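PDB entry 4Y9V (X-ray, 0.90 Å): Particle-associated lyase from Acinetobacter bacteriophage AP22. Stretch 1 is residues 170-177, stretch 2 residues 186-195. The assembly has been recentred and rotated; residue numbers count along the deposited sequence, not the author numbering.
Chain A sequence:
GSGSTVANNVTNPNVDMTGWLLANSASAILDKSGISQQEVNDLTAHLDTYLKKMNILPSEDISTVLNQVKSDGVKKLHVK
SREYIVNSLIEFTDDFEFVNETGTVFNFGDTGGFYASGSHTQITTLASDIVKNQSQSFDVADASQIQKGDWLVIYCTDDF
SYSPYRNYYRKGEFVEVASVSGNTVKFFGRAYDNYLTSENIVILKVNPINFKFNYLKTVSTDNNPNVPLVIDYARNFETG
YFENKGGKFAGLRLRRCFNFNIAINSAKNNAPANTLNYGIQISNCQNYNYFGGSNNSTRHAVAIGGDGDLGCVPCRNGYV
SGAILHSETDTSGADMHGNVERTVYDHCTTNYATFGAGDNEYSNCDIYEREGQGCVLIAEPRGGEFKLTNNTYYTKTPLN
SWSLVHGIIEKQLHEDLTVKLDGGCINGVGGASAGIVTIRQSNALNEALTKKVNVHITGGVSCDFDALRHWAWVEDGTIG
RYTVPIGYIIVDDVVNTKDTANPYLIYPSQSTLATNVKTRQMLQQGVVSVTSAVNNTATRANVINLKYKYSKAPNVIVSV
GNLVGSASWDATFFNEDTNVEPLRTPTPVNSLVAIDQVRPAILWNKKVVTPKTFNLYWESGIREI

Stretch 1, residues 170-177: RKGEFVEV
Stretch 2, residues 186-195: KFFGRAYDNY

The end of stretch 1 pairs antiparallel with the start of stretch 2, and the chains then separate into a strand facing a loop, where a buried glutamate, a lysine and four waters replace the missing backbone ladder; together they bury 620 Å².

Residues 172-177 form a strand that runs on past Val177; Gly172 opens it at phi/psi 163/176, and the angles then go from -165/165 at Glu173 to -74/129 at Val177. Val177 bridges Phe187 (-123/160) as an antiparallel non-hydrogen-bonded pair, Val177 CA to Phe187 CA 4.4 Å, and the side chains diverge. Beside the bridge, Phe188 N donates to Glu176 O at 3.0 Å and 165°, while Phe187 CA approaches the same Glu176 O at 3.4 Å in a CA-H...O contact. Then the chains part: the CA atoms of Glu173 and Tyr192 are 7.2 Å apart, those of Gly172 and Asp193 7.5 Å. In the widening gap water 4 accepts from Glu176 N at 2.9 Å and donates to Phe188 O at 2.6 Å.

Val175 (chi1 m) points toward stretch 2 and lays CG1 over one face of the Phe187 ring, 4.1 Å from its centroid and 26° off the normal. With chi1 p and chi2 -89°, Phe187 offers a broad apolar surface that suits the compact, branched valine.

Gly189, at phi/psi 89/-162, must be glycine, since a CB would jam against the carbonyl O of Phe188. Beyond it the loop turns its polar backbone to Glu173, whose CA-to-CB bond points toward it. Chi1 p, chi2 t and chi3 76° carry the buried carboxylate across the gap. Tyr192 N (residue at -90/-7) donates to Glu173 OE2 at 2.9 Å and 163°, and weakly to Glu173 OE1 at 3.1 Å; Tyr195 OH donates to Glu173 OE1 at 2.6 Å. Water 3 donates to Glu173 OE2 at 2.8 Å and to Arg190 O at 2.9 Å. A carboxylate suits this site because it can accept all these protons.

Tyr195 (chi1 m, chi2 -87°) starts sideways, but its length brings the hydroxyl to the glutamate. Water 2 donates to Tyr195 OH at 3.0 Å and to Asp193 OD2 at 2.8 Å, and accepts from Gly172 N at 3.1 Å. Asp193 (chi1 t) also accepts Asn194 N on OD1 at 2.8 Å, steadying the loop.

Lys171 (chi1 p, then t throughout) extends past the Tyr195 ring, Lys171 CG lying 3.8 Å from Tyr195 CE1, so that NZ donates to Asn194 O at 2.8 Å. Its long aliphatic stem packs while the ammonium serves the carbonyl and, at 3.2 Å from Lys171 NZ, water 1.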

# COMPACT_ATOMS: atom_id res chain seq x y z
N ARG A 170 28.10 -12.51 2.94
CA ARG A 170 28.23 -13.26 4.17
C ARG A 170 27.01 -13.02 5.03
O ARG A 170 26.38 -11.95 5.00
CB ARG A 170 29.52 -12.89 4.92
CG ARG A 170 30.75 -13.00 4.03
CD ARG A 170 32.06 -13.07 4.83
NE ARG A 170 33.21 -12.91 3.95
CZ ARG A 170 33.62 -11.76 3.46
NH1 ARG A 170 33.11 -10.62 3.90
NH2 ARG A 170 34.54 -11.74 2.51
N LYS A 171 26.63 -14.04 5.82
CA LYS A 171 25.41 -13.94 6.62
C LYS A 171 25.69 -13.20 7.94
O LYS A 171 26.79 -13.19 8.47
CB LYS A 171 24.77 -15.30 6.84
CG LYS A 171 25.56 -16.29 7.65
CD LYS A 171 24.80 -17.59 7.84
CE LYS A 171 25.57 -18.62 8.65
NZ LYS A 171 24.83 -19.88 8.73
N GLY A 172 24.61 -12.61 8.47
CA GLY A 172 24.65 -11.90 9.73
C GLY A 172 23.43 -11.02 9.86
O GLY A 172 22.63 -10.93 8.93
N GLU A 173 23.30 -10.35 11.00
CA GLU A 173 22.21 -9.42 11.21
C GLU A 173 22.52 -8.54 12.43
O GLU A 173 23.38 -8.88 13.25
CB GLU A 173 20.85 -10.14 11.37
CG GLU A 173 20.78 -11.12 12.52
CD GLU A 173 19.62 -12.07 12.28
OE1 GLU A 173 19.76 -13.00 11.42
OE2 GLU A 173 18.53 -11.89 12.88
N PHE A 174 21.79 -7.47 12.56
CA PHE A 174 21.84 -6.60 13.71
C PHE A 174 20.73 -6.96 14.69
O PHE A 174 19.61 -7.24 14.26
CB PHE A 174 21.65 -5.14 13.31
CG PHE A 174 22.70 -4.58 12.36
CD1 PHE A 174 23.98 -5.09 12.29
CD2 PHE A 174 22.37 -3.50 11.54
CE1 PHE A 174 24.93 -4.53 11.42
CE2 PHE A 174 23.31 -2.94 10.67
CZ PHE A 174 24.58 -3.47 10.62
N VAL A 175 21.04 -6.93 15.99
CA VAL A 175 20.05 -7.15 17.02
C VAL A 175 20.23 -6.10 18.13
O VAL A 175 21.32 -5.57 18.32
CB VAL A 175 20.08 -8.57 17.62
CG1 VAL A 175 19.89 -9.63 16.52
CG2 VAL A 175 21.37 -8.82 18.40
N GLU A 176 19.13 -5.85 18.84
CA GLU A 176 19.16 -5.08 20.08
C GLU A 176 18.84 -6.01 21.25
O GLU A 176 17.90 -6.78 21.23
CB GLU A 176 18.17 -3.92 20.05
CG GLU A 176 18.21 -3.11 21.34
CD GLU A 176 17.38 -1.86 21.28
OE1 GLU A 176 17.88 -0.92 20.65
OE2 GLU A 176 16.30 -1.84 21.83
N VAL A 177 19.68 -5.90 22.29
CA VAL A 177 19.56 -6.77 23.45
C VAL A 177 18.36 -6.37 24.31
O VAL A 177 18.22 -5.22 24.72
CB VAL A 177 20.85 -6.71 24.27
CG1 VAL A 177 20.73 -7.55 25.54
CG2 VAL A 177 22.02 -7.18 23.43
N LYS A 186 18.93 -12.48 25.33
CA LYS A 186 17.62 -12.41 24.67
C LYS A 186 17.61 -11.13 23.87
O LYS A 186 18.04 -10.07 24.40
CB LYS A 186 16.51 -12.44 25.71
CG LYS A 186 15.12 -12.58 25.12
CD LYS A 186 14.04 -12.78 26.16
CE LYS A 186 12.68 -13.09 25.54
NZ LYS A 186 11.63 -13.30 26.54
N PHE A 187 17.15 -11.17 22.63
CA PHE A 187 17.13 -10.00 21.77
C PHE A 187 15.70 -9.76 21.29
O PHE A 187 14.86 -10.64 21.30
CB PHE A 187 18.13 -10.12 20.60
CG PHE A 187 17.85 -11.24 19.62
CD1 PHE A 187 18.35 -12.51 19.80
CD2 PHE A 187 17.05 -11.00 18.50
CE1 PHE A 187 18.10 -13.52 18.88
CE2 PHE A 187 16.80 -11.97 17.59
CZ PHE A 187 17.32 -13.24 17.79
N PHE A 188 15.44 -8.52 20.85
CA PHE A 188 14.14 -8.17 20.34
C PHE A 188 13.94 -8.70 18.93
O PHE A 188 14.82 -8.59 18.06
CB PHE A 188 13.96 -6.65 20.36
CG PHE A 188 13.75 -6.12 21.76
CD1 PHE A 188 12.55 -6.30 22.40
CD2 PHE A 188 14.76 -5.43 22.42
CE1 PHE A 188 12.34 -5.79 23.68
CE2 PHE A 188 14.56 -4.93 23.69
CZ PHE A 188 13.33 -5.09 24.32
N GLY A 189 12.78 -9.25 18.67
CA GLY A 189 12.48 -9.79 17.35
C GLY A 189 12.88 -11.24 17.23
O GLY A 189 13.04 -11.95 18.20
N ARG A 190 12.98 -11.68 15.96
CA ARG A 190 13.25 -13.07 15.68
C ARG A 190 14.39 -13.14 14.67
O ARG A 190 14.57 -12.26 13.81
CB ARG A 190 12.00 -13.83 15.13
CG ARG A 190 10.80 -13.75 16.05
CD ARG A 190 11.04 -14.54 17.36
NE ARG A 190 9.87 -14.47 18.25
CZ ARG A 190 9.61 -13.49 19.12
NH1 ARG A 190 10.45 -12.49 19.27
NH2 ARG A 190 8.50 -13.52 19.83
N ALA A 191 15.20 -14.19 14.77
CA ALA A 191 16.36 -14.32 13.89
C ALA A 191 15.92 -14.37 12.43
O ALA A 191 14.97 -15.05 12.06
CB ALA A 191 17.07 -15.63 14.22
N TYR A 192 16.70 -13.68 11.58
CA TYR A 192 16.46 -13.69 10.16
C TYR A 192 17.19 -14.79 9.42
O TYR A 192 16.95 -14.99 8.22
CB TYR A 192 16.81 -12.31 9.52
CG TYR A 192 15.79 -11.28 9.89
CD1 TYR A 192 14.65 -11.12 9.14
CD2 TYR A 192 15.91 -10.49 11.01
CE1 TYR A 192 13.65 -10.22 9.45
CE2 TYR A 192 14.91 -9.60 11.37
CZ TYR A 192 13.80 -9.47 10.58
OH TYR A 192 12.79 -8.56 10.98
N ASP A 193 18.05 -15.54 10.08
CA ASP A 193 18.82 -16.60 9.44
C ASP A 193 19.18 -17.64 10.50
O ASP A 193 18.98 -17.44 11.68
CB ASP A 193 20.05 -16.01 8.72
CG ASP A 193 20.60 -16.79 7.54
OD1 ASP A 193 20.15 -17.94 7.31
OD2 ASP A 193 21.50 -16.24 6.86
N ASN A 194 19.71 -18.76 9.98
CA ASN A 194 20.29 -19.80 10.80
C ASN A 194 21.78 -19.50 11.03
O ASN A 194 22.48 -19.13 10.09
CB ASN A 194 20.22 -21.15 10.07
CG ASN A 194 18.79 -21.54 9.81
OD1 ASN A 194 18.00 -21.70 10.73
ND2 ASN A 194 18.42 -21.67 8.54
N TYR A 195 22.25 -19.72 12.25
CA TYR A 195 23.66 -19.56 12.60
C TYR A 195 24.02 -20.67 13.57
O TYR A 195 23.31 -20.87 14.56
CB TYR A 195 23.97 -18.21 13.26
CG TYR A 195 23.48 -17.00 12.50
CD1 TYR A 195 24.21 -16.38 11.50
CD2 TYR A 195 22.22 -16.47 12.77
CE1 TYR A 195 23.71 -15.28 10.83
CE2 TYR A 195 21.72 -15.38 12.11
CZ TYR A 195 22.48 -14.76 11.12
OH TYR A 195 22.03 -13.68 10.42
O HOH W 1 22.29 -19.99 6.78
O HOH W 2 21.80 -13.51 7.48
O HOH W 3 16.76 -10.43 14.40
O HOH W 4 16.74 -6.95 17.65